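PDB 2CW2: superoxide dismutase 1 from Perkinsus marinus, which probably protects cells by converting toxic superoxide radicals into hydrogen peroxide and dioxygen at an iron site. Local coordinates for residues Q63-T68 / A99-N104; T55-K60 / T106-N111; K139-A144 / L164-G169. All blocks are in the same frame, centred on the assembly; numbering follows the deposited sequence.

Interaction 1: residues Q63-T68 / A99-N104; sequences QTYVDT and AAQVYN
The one hydrogen bond across this contact runs from Gln101 to Tyr65: NE2 donates to the phenolic OH over 3.0 Å, with an N-H...O angle of 166°. The acceptor lies close to the amide plane of Gln101, which stands 76° from the phenol ring, so the amide meets the OH while its own plane cuts steeply across that of the ring. At the other end of this amide, Gln101 OE1 accepts from Asn104 ND2 at 3.1 Å and also from Trp154 NE1, which fixes the flip of the group and leaves NE2 turned to the phenol.

The second interaction is CH-pi. Gln101 CB sits over the centre of one face of the Tyr65 ring, 3.6 Å from the centroid and almost on the ring normal. A bend at chi2 (-68°) then carries the rest of the chain over the ring toward its hydroxyl end.

Apolar packing completes the contact. Val102 CG2 meets Val66 CG2 at 3.5 Å, tighter than usual for two carbons, and also touches Tyr65 CB. The axes of segments 63-68 and 99-104 come within 8.8 Å and run roughly antiparallel.

Tyr65 also meets the ring of the iron ligand His105, and the Gln101 side chain lies about 5 Å from the iron. The chemistry implies a second-shell network with a fixed donor direction, consistent with tuning of the metal site.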
loop_
_atom_site.group_PDB
_atom_site.type_symbol
_atom_site.label_atom_id
_atom_site.label_comp_id
_atom_site.label_asym_id
_atom_site.label_seq_id
_atom_site.Cartn_x
_atom_site.Cartn_y
_atom_site.Cartn_z
ATOM N N GLN A 63 -9.330 12.295 6.851
ATOM C CA GLN A 63 -9.309 13.291 7.915
ATOM C C GLN A 63 -7.984 13.319 8.651
ATOM O O GLN A 63 -7.514 14.380 9.062
ATOM C CB GLN A 63 -10.450 13.060 8.904
ATOM C CG GLN A 63 -10.451 14.060 10.065
ATOM C CD GLN A 63 -10.907 15.433 9.641
ATOM O OE1 GLN A 63 -12.024 15.586 9.134
ATOM N NE2 GLN A 63 -10.048 16.443 9.836
ATOM N N THR A 64 -7.395 12.146 8.846
ATOM C CA THR A 64 -6.131 12.062 9.564
ATOM C C THR A 64 -5.001 12.682 8.765
ATOM O O THR A 64 -4.096 13.296 9.335
ATOM C CB THR A 64 -5.823 10.608 9.944
ATOM O OG1 THR A 64 -6.784 10.183 10.909
ATOM C CG2 THR A 64 -4.489 10.496 10.700
ATOM N N TYR A 65 -5.033 12.533 7.445
ATOM C CA TYR A 65 -4.005 13.175 6.638
ATOM C C TYR A 65 -4.087 14.694 6.853
ATOM O O TYR A 65 -3.060 15.379 6.944
ATOM C CB TYR A 65 -4.185 12.881 5.140
ATOM C CG TYR A 65 -3.762 11.494 4.651
ATOM C CD1 TYR A 65 -2.474 11.010 4.854
ATOM C CD2 TYR A 65 -4.660 10.688 3.963
ATOM C CE1 TYR A 65 -2.096 9.745 4.377
ATOM C CE2 TYR A 65 -4.303 9.418 3.499
ATOM C CZ TYR A 65 -3.019 8.960 3.702
ATOM O OH TYR A 65 -2.676 7.707 3.230
ATOM N N VAL A 66 -5.306 15.221 6.880
ATOM C CA VAL A 66 -5.497 16.651 7.089
ATOM C C VAL A 66 -5.007 17.040 8.501
ATOM O O VAL A 66 -4.311 18.037 8.662
ATOM C CB VAL A 66 -6.977 17.087 6.891
ATOM C CG1 VAL A 66 -7.220 18.519 7.445
ATOM C CG2 VAL A 66 -7.376 17.046 5.399
ATOM N N ASP A 67 -5.388 16.267 9.515
ATOM C CA ASP A 67 -4.891 16.502 10.884
ATOM C C ASP A 67 -3.363 16.595 10.983
ATOM O O ASP A 67 -2.808 17.504 11.646
ATOM C CB ASP A 67 -5.366 15.392 11.819
ATOM C CG ASP A 67 -6.872 15.373 12.003
ATOM O OD1 ASP A 67 -7.395 14.337 12.488
ATOM O OD2 ASP A 67 -7.622 16.316 11.683
ATOM N N THR A 68 -2.681 15.630 10.355
ATOM C CA THR A 68 -1.211 15.574 10.401
ATOM C C THR A 68 -0.582 16.744 9.674
ATOM O O THR A 68 0.372 17.352 10.182
ATOM C CB THR A 68 -0.677 14.235 9.851
ATOM O OG1 THR A 68 -1.364 13.167 10.501
ATOM C CG2 THR A 68 0.798 14.027 10.267
ATOM N N ALA A 99 0.033 16.448 1.884
ATOM C CA ALA A 99 -0.742 17.372 1.058
ATOM C C ALA A 99 -1.300 16.675 -0.183
ATOM O O ALA A 99 -2.481 16.861 -0.560
ATOM C CB ALA A 99 0.116 18.555 0.661
ATOM N N ALA A 100 -0.451 15.871 -0.820
ATOM C CA ALA A 100 -0.840 15.082 -1.985
ATOM C C ALA A 100 -2.017 14.169 -1.645
ATOM O O ALA A 100 -3.037 14.166 -2.349
ATOM C CB ALA A 100 0.356 14.267 -2.517
ATOM N N GLN A 101 -1.906 13.439 -0.535
ATOM C CA GLN A 101 -2.971 12.522 -0.142
ATOM C C GLN A 101 -4.264 13.258 0.193
ATOM O O GLN A 101 -5.342 12.771 -0.120
ATOM C CB GLN A 101 -2.533 11.627 1.016
ATOM C CG GLN A 101 -1.576 10.530 0.591
ATOM C CD GLN A 101 -2.250 9.491 -0.300
ATOM O OE1 GLN A 101 -2.382 9.710 -1.485
ATOM N NE2 GLN A 101 -2.645 8.358 0.276
ATOM N N VAL A 102 -4.170 14.446 0.795
ATOM C CA VAL A 102 -5.380 15.193 1.100
ATOM C C VAL A 102 -6.074 15.555 -0.223
ATOM O O VAL A 102 -7.272 15.331 -0.380
ATOM C CB VAL A 102 -5.086 16.478 1.914
ATOM C CG1 VAL A 102 -6.309 17.445 1.900
ATOM C CG2 VAL A 102 -4.705 16.150 3.335
ATOM N N TYR A 103 -5.321 16.115 -1.169
ATOM C CA TYR A 103 -5.874 16.436 -2.498
ATOM C C TYR A 103 -6.414 15.189 -3.220
ATOM O O TYR A 103 -7.517 15.204 -3.793
ATOM C CB TYR A 103 -4.807 17.098 -3.383
ATOM C CG TYR A 103 -5.313 17.511 -4.747
ATOM C CD1 TYR A 103 -5.587 18.852 -5.025
ATOM C CD2 TYR A 103 -5.517 16.569 -5.757
ATOM C CE1 TYR A 103 -6.074 19.246 -6.266
ATOM C CE2 TYR A 103 -6.005 16.946 -7.009
ATOM C CZ TYR A 103 -6.276 18.298 -7.248
ATOM O OH TYR A 103 -6.754 18.694 -8.474
ATOM N N ASN A 104 -5.621 14.124 -3.214
ATOM C CA ASN A 104 -5.999 12.899 -3.902
ATOM C C ASN A 104 -7.355 12.363 -3.432
ATOM O O ASN A 104 -8.173 11.909 -4.239
ATOM C CB ASN A 104 -4.920 11.829 -3.693
ATOM C CG ASN A 104 -3.590 12.213 -4.343
ATOM O OD1 ASN A 104 -3.530 13.134 -5.149
ATOM N ND2 ASN A 104 -2.525 11.531 -3.966
#

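Interaction 2: residues T55-K60 / T106-N111; sequences TYHHDK and TFFFNN. With FE (Fe (III) ion), chain C.
Phe109 presents its ring edge to the face of His57 in a T-shaped pair: the centroids are 5.1 Å apart and the planes stand at 78°. The touching atom is Phe109 CZ, which lies over the imidazole off toward its rim and comes within 3.7 Å of His57 CG. The same phenyl ring receives His58 on its face in an offset edge-to-face pair, with planes at 61°; here His58 CD2 is 3.9 Å from Phe109 CE1. Phe109 thus serves as edge to one histidine and as face to the next. Phe108 completes the aromatic cluster, meeting His57 rim to rim, with its CE2 4.0 Å from His57 CE1. The axes of segments 55-60 and 106-110 approach to 11.6 Å, a separation spanned by these aromatic side chains.

The metal bond is made on the far side of the imidazole from the backbone. CG of His57 is anti to the backbone N (chi1 -159°), and the ring extends from helix 51-73 until NE2 reaches the iron at 1.9 Å. Water 1 is a further ligand of the iron, 2.4 Å from it, and His105, Asp187 and His191 supply the rest. This is the iron site of the iron/manganese superoxide dismutases: the two long helices of the alpha-hairpin domain contribute His57 and His105, and the C-terminal domain contributes Asp187 and His191.

Polar bonds hold the second histidine. His58 ND1 donates to Asp59 OD1 over 2.9 Å, nearly straight and close to the ring plane, while NE2 is bonded to Pro36 O. With both nitrogens engaged, the rotation of this ring is set. Asp59 has a second partner through OD2, a salt bridge to Lys42.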
loop_
_atom_site.group_PDB
_atom_site.type_symbol
_atom_site.label_atom_id
_atom_site.label_comp_id
_atom_site.label_asym_id
_atom_site.label_seq_id
_atom_site.Cartn_x
_atom_site.Cartn_y
_atom_site.Cartn_z
ATOM N N THR A 55 -16.811 5.536 5.598
ATOM C CA THR A 55 -16.551 6.020 6.942
ATOM C C THR A 55 -15.070 5.935 7.277
ATOM O O THR A 55 -14.467 6.916 7.696
ATOM C CB THR A 55 -17.413 5.254 7.949
ATOM O OG1 THR A 55 -18.781 5.511 7.622
ATOM C CG2 THR A 55 -17.279 5.848 9.355
ATOM N N TYR A 56 -14.470 4.770 7.089
ATOM C CA TYR A 56 -13.049 4.632 7.391
ATOM C C TYR A 56 -12.176 5.448 6.433
ATOM O O TYR A 56 -11.245 6.147 6.853
ATOM C CB TYR A 56 -12.635 3.166 7.341
ATOM C CG TYR A 56 -12.938 2.439 8.624
ATOM C CD1 TYR A 56 -12.037 2.473 9.679
ATOM C CD2 TYR A 56 -14.136 1.744 8.793
ATOM C CE1 TYR A 56 -12.296 1.824 10.863
ATOM C CE2 TYR A 56 -14.411 1.087 9.987
ATOM C CZ TYR A 56 -13.475 1.136 11.022
ATOM O OH TYR A 56 -13.715 0.504 12.225
ATOM N N HIS A 57 -12.493 5.369 5.150
ATOM C CA HIS A 57 -11.631 5.993 4.134
ATOM C C HIS A 57 -11.651 7.512 4.293
ATOM O O HIS A 57 -10.615 8.174 4.271
ATOM C CB HIS A 57 -12.022 5.573 2.688
ATOM C CG HIS A 57 -10.905 5.747 1.674
ATOM N ND1 HIS A 57 -11.050 5.430 0.337
ATOM C CD2 HIS A 57 -9.624 6.193 1.813
ATOM C CE1 HIS A 57 -9.911 5.677 -0.299
ATOM N NE2 HIS A 57 -9.025 6.154 0.569
ATOM N N HIS A 58 -12.841 8.072 4.450
ATOM C CA HIS A 58 -12.940 9.512 4.608
ATOM C C HIS A 58 -12.707 9.974 6.056
ATOM O O HIS A 58 -11.852 10.832 6.302
ATOM C CB HIS A 58 -14.296 10.022 4.132
ATOM C CG HIS A 58 -14.456 11.513 4.271
ATOM N ND1 HIS A 58 -14.919 12.111 5.423
ATOM C CD2 HIS A 58 -14.209 12.519 3.401
ATOM C CE1 HIS A 58 -14.965 13.427 5.252
ATOM N NE2 HIS A 58 -14.538 13.701 4.035
ATOM N N ASP A 59 -13.484 9.428 6.997
ATOM C CA ASP A 59 -13.461 9.920 8.382
ATOM C C ASP A 59 -12.214 9.518 9.153
ATOM O O ASP A 59 -11.853 10.193 10.134
ATOM C CB ASP A 59 -14.691 9.465 9.187
ATOM C CG ASP A 59 -16.026 9.895 8.558
ATOM O OD1 ASP A 59 -16.080 10.743 7.639
ATOM O OD2 ASP A 59 -17.098 9.416 8.948
ATOM N N LYS A 60 -11.560 8.426 8.760
ATOM C CA LYS A 60 -10.279 8.089 9.383
ATOM C C LYS A 60 -9.062 8.497 8.520
ATOM O O LYS A 60 -8.289 9.388 8.912
ATOM C CB LYS A 60 -10.204 6.601 9.839
ATOM C CG LYS A 60 -11.191 6.211 11.021
ATOM C CD LYS A 60 -10.957 7.058 12.289
ATOM C CE LYS A 60 -11.732 6.567 13.555
ATOM N NZ LYS A 60 -12.736 5.517 13.266
ATOM N N THR A 106 -9.824 14.089 -1.700
ATOM C CA THR A 106 -10.906 15.009 -2.015
ATOM C C THR A 106 -11.313 14.833 -3.479
ATOM O O THR A 106 -12.495 14.772 -3.822
ATOM C CB THR A 106 -10.442 16.449 -1.745
ATOM O OG1 THR A 106 -10.254 16.603 -0.338
ATOM C CG2 THR A 106 -11.535 17.433 -2.106
ATOM N N PHE A 107 -10.320 14.723 -4.346
ATOM C CA PHE A 107 -10.587 14.563 -5.769
ATOM C C PHE A 107 -11.288 13.216 -6.015
ATOM O O PHE A 107 -12.255 13.132 -6.793
ATOM C CB PHE A 107 -9.254 14.580 -6.525
ATOM C CG PHE A 107 -9.400 14.703 -8.018
ATOM C CD1 PHE A 107 -9.251 15.939 -8.640
ATOM C CD2 PHE A 107 -9.671 13.594 -8.800
ATOM C CE1 PHE A 107 -9.390 16.067 -10.006
ATOM C CE2 PHE A 107 -9.811 13.720 -10.196
ATOM C CZ PHE A 107 -9.661 14.960 -10.796
ATOM N N PHE A 108 -10.789 12.173 -5.363
ATOM C CA PHE A 108 -11.359 10.818 -5.505
ATOM C C PHE A 108 -12.844 10.801 -5.117
ATOM O O PHE A 108 -13.696 10.357 -5.878
ATOM C CB PHE A 108 -10.570 9.803 -4.651
ATOM C CG PHE A 108 -11.123 8.382 -4.709
ATOM C CD1 PHE A 108 -11.185 7.692 -5.915
ATOM C CD2 PHE A 108 -11.548 7.739 -3.545
ATOM C CE1 PHE A 108 -11.688 6.398 -5.969
ATOM C CE2 PHE A 108 -12.041 6.434 -3.588
ATOM C CZ PHE A 108 -12.110 5.766 -4.814
ATOM N N PHE A 109 -13.167 11.308 -3.938
ATOM C CA PHE A 109 -14.548 11.250 -3.461
ATOM C C PHE A 109 -15.478 12.140 -4.313
ATOM O O PHE A 109 -16.661 11.809 -4.506
ATOM C CB PHE A 109 -14.615 11.639 -1.963
ATOM C CG PHE A 109 -13.910 10.660 -1.029
ATOM C CD1 PHE A 109 -13.048 11.124 -0.041
ATOM C CD2 PHE A 109 -14.173 9.295 -1.090
ATOM C CE1 PHE A 109 -12.400 10.238 0.841
ATOM C CE2 PHE A 109 -13.522 8.399 -0.229
ATOM C CZ PHE A 109 -12.629 8.882 0.754
ATOM N N ASN A 110 -14.940 13.249 -4.829
ATOM C CA ASN A 110 -15.676 14.095 -5.773
ATOM C C ASN A 110 -15.954 13.359 -7.087
ATOM O O ASN A 110 -16.962 13.626 -7.764
ATOM C CB ASN A 110 -14.896 15.391 -6.059
ATOM C CG ASN A 110 -15.047 16.429 -4.938
ATOM O OD1 ASN A 110 -14.184 17.322 -4.746
ATOM N ND2 ASN A 110 -16.144 16.350 -4.231
ATOM N N ASN A 111 -15.061 12.417 -7.405
ATOM C CA ASN A 111 -15.040 11.676 -8.667
ATOM C C ASN A 111 -16.022 10.520 -8.687
ATOM O O ASN A 111 -16.157 9.850 -9.713
ATOM C CB ASN A 111 -13.607 11.141 -8.919
ATOM C CG ASN A 111 -13.413 10.600 -10.303
ATOM O OD1 ASN A 111 -12.298 10.432 -10.750
ATOM N ND2 ASN A 111 -14.523 10.343 -11.013
HETATM FE FE FE C . -7.136 6.274 0.125
HETATM O O HOH W 1 -4.912 6.445 -0.607
#

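Interaction 3: residues K139-A144 / L164-G169; sequences KEDFSA and LKIVQG
This is apolar helix-on-sheet packing, in which helix 135-148 lies against strand 164-170, an outermost strand of the three-stranded antiparallel sheet within the chain. No hydrogen bond crosses between the segments, and the evidence for packing is the set of carbon contacts around Ile166, whose side chain points toward the helix.

The delta methyl does most of the touching. With CG1 anti to the carbonyl carbon (chi1 -65°) and the chain extended beyond it (chi2 165°), CD1 reaches the helix backbone between two residues. Ile166 CD1 lies 3.5 Å from Asp141 CB and 3.6 Å from Phe142 N. Asp141 contributes its beta carbon to the packing although the residue is exposed, so the contact is only partly buried. Further back, Ile166 CG1 approaches the edge of the Phe142 ring near its plane, 4.1 Å from Phe142 CD2.

Neighbouring elements close round the pair: Phe132 of helix 122-132 touches both Asp141 and Ile166, and Val155 on the adjacent strand touches both Phe142 and Ile166. The buried Phe142 ring also meets the rings of Phe138 and Trp209.

A helix packed on a small antiparallel sheet in this way belongs to the mixed alpha/beta C-terminal domain of iron/manganese superoxide dismutases.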
loop_
_atom_site.group_PDB
_atom_site.type_symbol
_atom_site.label_atom_id
_atom_site.label_comp_id
_atom_site.label_asym_id
_atom_site.label_seq_id
_atom_site.Cartn_x
_atom_site.Cartn_y
_atom_site.Cartn_z
ATOM N N LYS A 139 -11.712 2.329 -21.163
ATOM C CA LYS A 139 -12.048 1.569 -19.966
ATOM C C LYS A 139 -11.104 0.382 -19.786
ATOM O O LYS A 139 -10.655 0.069 -18.678
ATOM C CB LYS A 139 -13.511 1.109 -20.054
ATOM C CG LYS A 139 -14.024 0.435 -18.829
ATOM C CD LYS A 139 -15.570 0.367 -18.861
ATOM C CE LYS A 139 -16.033 -0.655 -17.855
ATOM N NZ LYS A 139 -17.521 -0.680 -17.714
ATOM N N GLU A 140 -10.790 -0.296 -20.884
ATOM C CA GLU A 140 -9.813 -1.397 -20.835
ATOM C C GLU A 140 -8.436 -0.926 -20.319
ATOM O O GLU A 140 -7.838 -1.580 -19.453
ATOM C CB GLU A 140 -9.673 -2.017 -22.227
ATOM C CG GLU A 140 -9.009 -3.388 -22.293
ATOM C CD GLU A 140 -9.132 -3.999 -23.683
ATOM O OE1 GLU A 140 -9.283 -5.249 -23.804
ATOM O OE2 GLU A 140 -9.106 -3.222 -24.660
ATOM N N ASP A 141 -7.942 0.173 -20.880
ATOM C CA ASP A 141 -6.618 0.727 -20.569
ATOM C C ASP A 141 -6.554 1.117 -19.092
ATOM O O ASP A 141 -5.632 0.755 -18.359
ATOM C CB ASP A 141 -6.350 2.020 -21.369
ATOM C CG ASP A 141 -5.804 1.783 -22.781
ATOM O OD1 ASP A 141 -5.856 0.626 -23.227
ATOM O OD2 ASP A 141 -5.315 2.718 -23.529
ATOM N N PHE A 142 -7.536 1.903 -18.680
ATOM C CA PHE A 142 -7.559 2.463 -17.330
ATOM C C PHE A 142 -7.689 1.345 -16.305
ATOM O O PHE A 142 -6.991 1.347 -15.270
ATOM C CB PHE A 142 -8.752 3.416 -17.229
ATOM C CG PHE A 142 -8.724 4.328 -16.021
ATOM C CD1 PHE A 142 -9.308 3.939 -14.819
ATOM C CD2 PHE A 142 -8.130 5.580 -16.109
ATOM C CE1 PHE A 142 -9.307 4.797 -13.708
ATOM C CE2 PHE A 142 -8.131 6.461 -14.991
ATOM C CZ PHE A 142 -8.712 6.058 -13.803
ATOM N N SER A 143 -8.589 0.392 -16.578
ATOM C CA SER A 143 -8.749 -0.762 -15.672
ATOM C C SER A 143 -7.433 -1.520 -15.536
ATOM O O SER A 143 -7.007 -1.877 -14.423
ATOM C CB SER A 143 -9.860 -1.709 -16.162
ATOM O OG SER A 143 -11.137 -1.085 -16.146
ATOM N N ALA A 144 -6.767 -1.780 -16.664
ATOM C CA ALA A 144 -5.526 -2.557 -16.617
ATOM C C ALA A 144 -4.428 -1.871 -15.793
ATOM O O ALA A 144 -3.720 -2.529 -15.019
ATOM C CB ALA A 144 -5.027 -2.852 -18.018
ATOM N N LEU A 164 -5.472 13.693 -23.671
ATOM C CA LEU A 164 -5.792 12.780 -22.579
ATOM C C LEU A 164 -4.706 11.737 -22.450
ATOM O O LEU A 164 -4.198 11.218 -23.447
ATOM C CB LEU A 164 -7.107 12.061 -22.854
ATOM C CG LEU A 164 -8.423 12.823 -22.848
ATOM C CD1 LEU A 164 -9.584 11.823 -22.656
ATOM C CD2 LEU A 164 -8.447 13.883 -21.761
ATOM N N LYS A 165 -4.352 11.408 -21.217
ATOM C CA LYS A 165 -3.374 10.362 -20.983
ATOM C C LYS A 165 -3.631 9.712 -19.631
ATOM O O LYS A 165 -4.052 10.379 -18.687
ATOM C CB LYS A 165 -1.976 10.976 -21.068
ATOM C CG LYS A 165 -0.825 10.133 -20.638
ATOM C CD LYS A 165 0.356 11.080 -20.336
ATOM C CE LYS A 165 1.276 11.243 -21.519
ATOM N NZ LYS A 165 2.482 12.067 -21.170
ATOM N N ILE A 166 -3.377 8.413 -19.548
ATOM C CA ILE A 166 -3.529 7.692 -18.295
ATOM C C ILE A 166 -2.161 7.623 -17.638
ATOM O O ILE A 166 -1.192 7.165 -18.253
ATOM C CB ILE A 166 -4.069 6.280 -18.523
ATOM C CG1 ILE A 166 -5.487 6.339 -19.089
ATOM C CG2 ILE A 166 -4.016 5.471 -17.193
ATOM C CD1 ILE A 166 -5.992 5.025 -19.688
ATOM N N VAL A 167 -2.074 8.093 -16.399
ATOM C CA VAL A 167 -0.810 8.042 -15.675
ATOM C C VAL A 167 -0.995 7.460 -14.294
ATOM O O VAL A 167 -2.058 7.648 -13.657
ATOM C CB VAL A 167 -0.139 9.426 -15.528
ATOM C CG1 VAL A 167 0.176 10.031 -16.886
ATOM C CG2 VAL A 167 -1.002 10.377 -14.711
ATOM N N GLN A 168 0.047 6.788 -13.810
ATOM C CA GLN A 168 -0.025 6.166 -12.494
ATOM C C GLN A 168 0.787 7.004 -11.518
ATOM O O GLN A 168 1.810 7.570 -11.898
ATOM C CB GLN A 168 0.511 4.722 -12.548
ATOM C CG GLN A 168 -0.294 3.852 -13.492
ATOM C CD GLN A 168 0.238 2.425 -13.650
ATOM O OE1 GLN A 168 0.688 1.797 -12.677
ATOM N NE2 GLN A 168 0.166 1.899 -14.878
ATOM N N GLY A 169 0.304 7.105 -10.282
ATOM C CA GLY A 169 1.010 7.793 -9.226
ATOM C C GLY A 169 1.279 6.802 -8.105
ATOM O O GLY A 169 0.354 6.401 -7.390
#

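In the fold
Interactions 1 and 2 lie on the same pair of helices, 51-73 and 93-110, with centres about 10 Å apart. Interaction 1 is nested along the chain inside the loop closed by interaction 2, as expected for successive levels of an antiparallel hairpin. They touch through a probable hydrogen bond from Gln63 N to His58 O, 3.0 Å long. Interaction 3 follows later in the sequence, in the C-terminal domain; its centre is about 24 Å from that of interaction 1 and about 21 Å from that of interaction 2, on the opposite side of the chain's centre. The iron joins the two domains, and interactions 1 and 2, but not 3, also touch the second subunit.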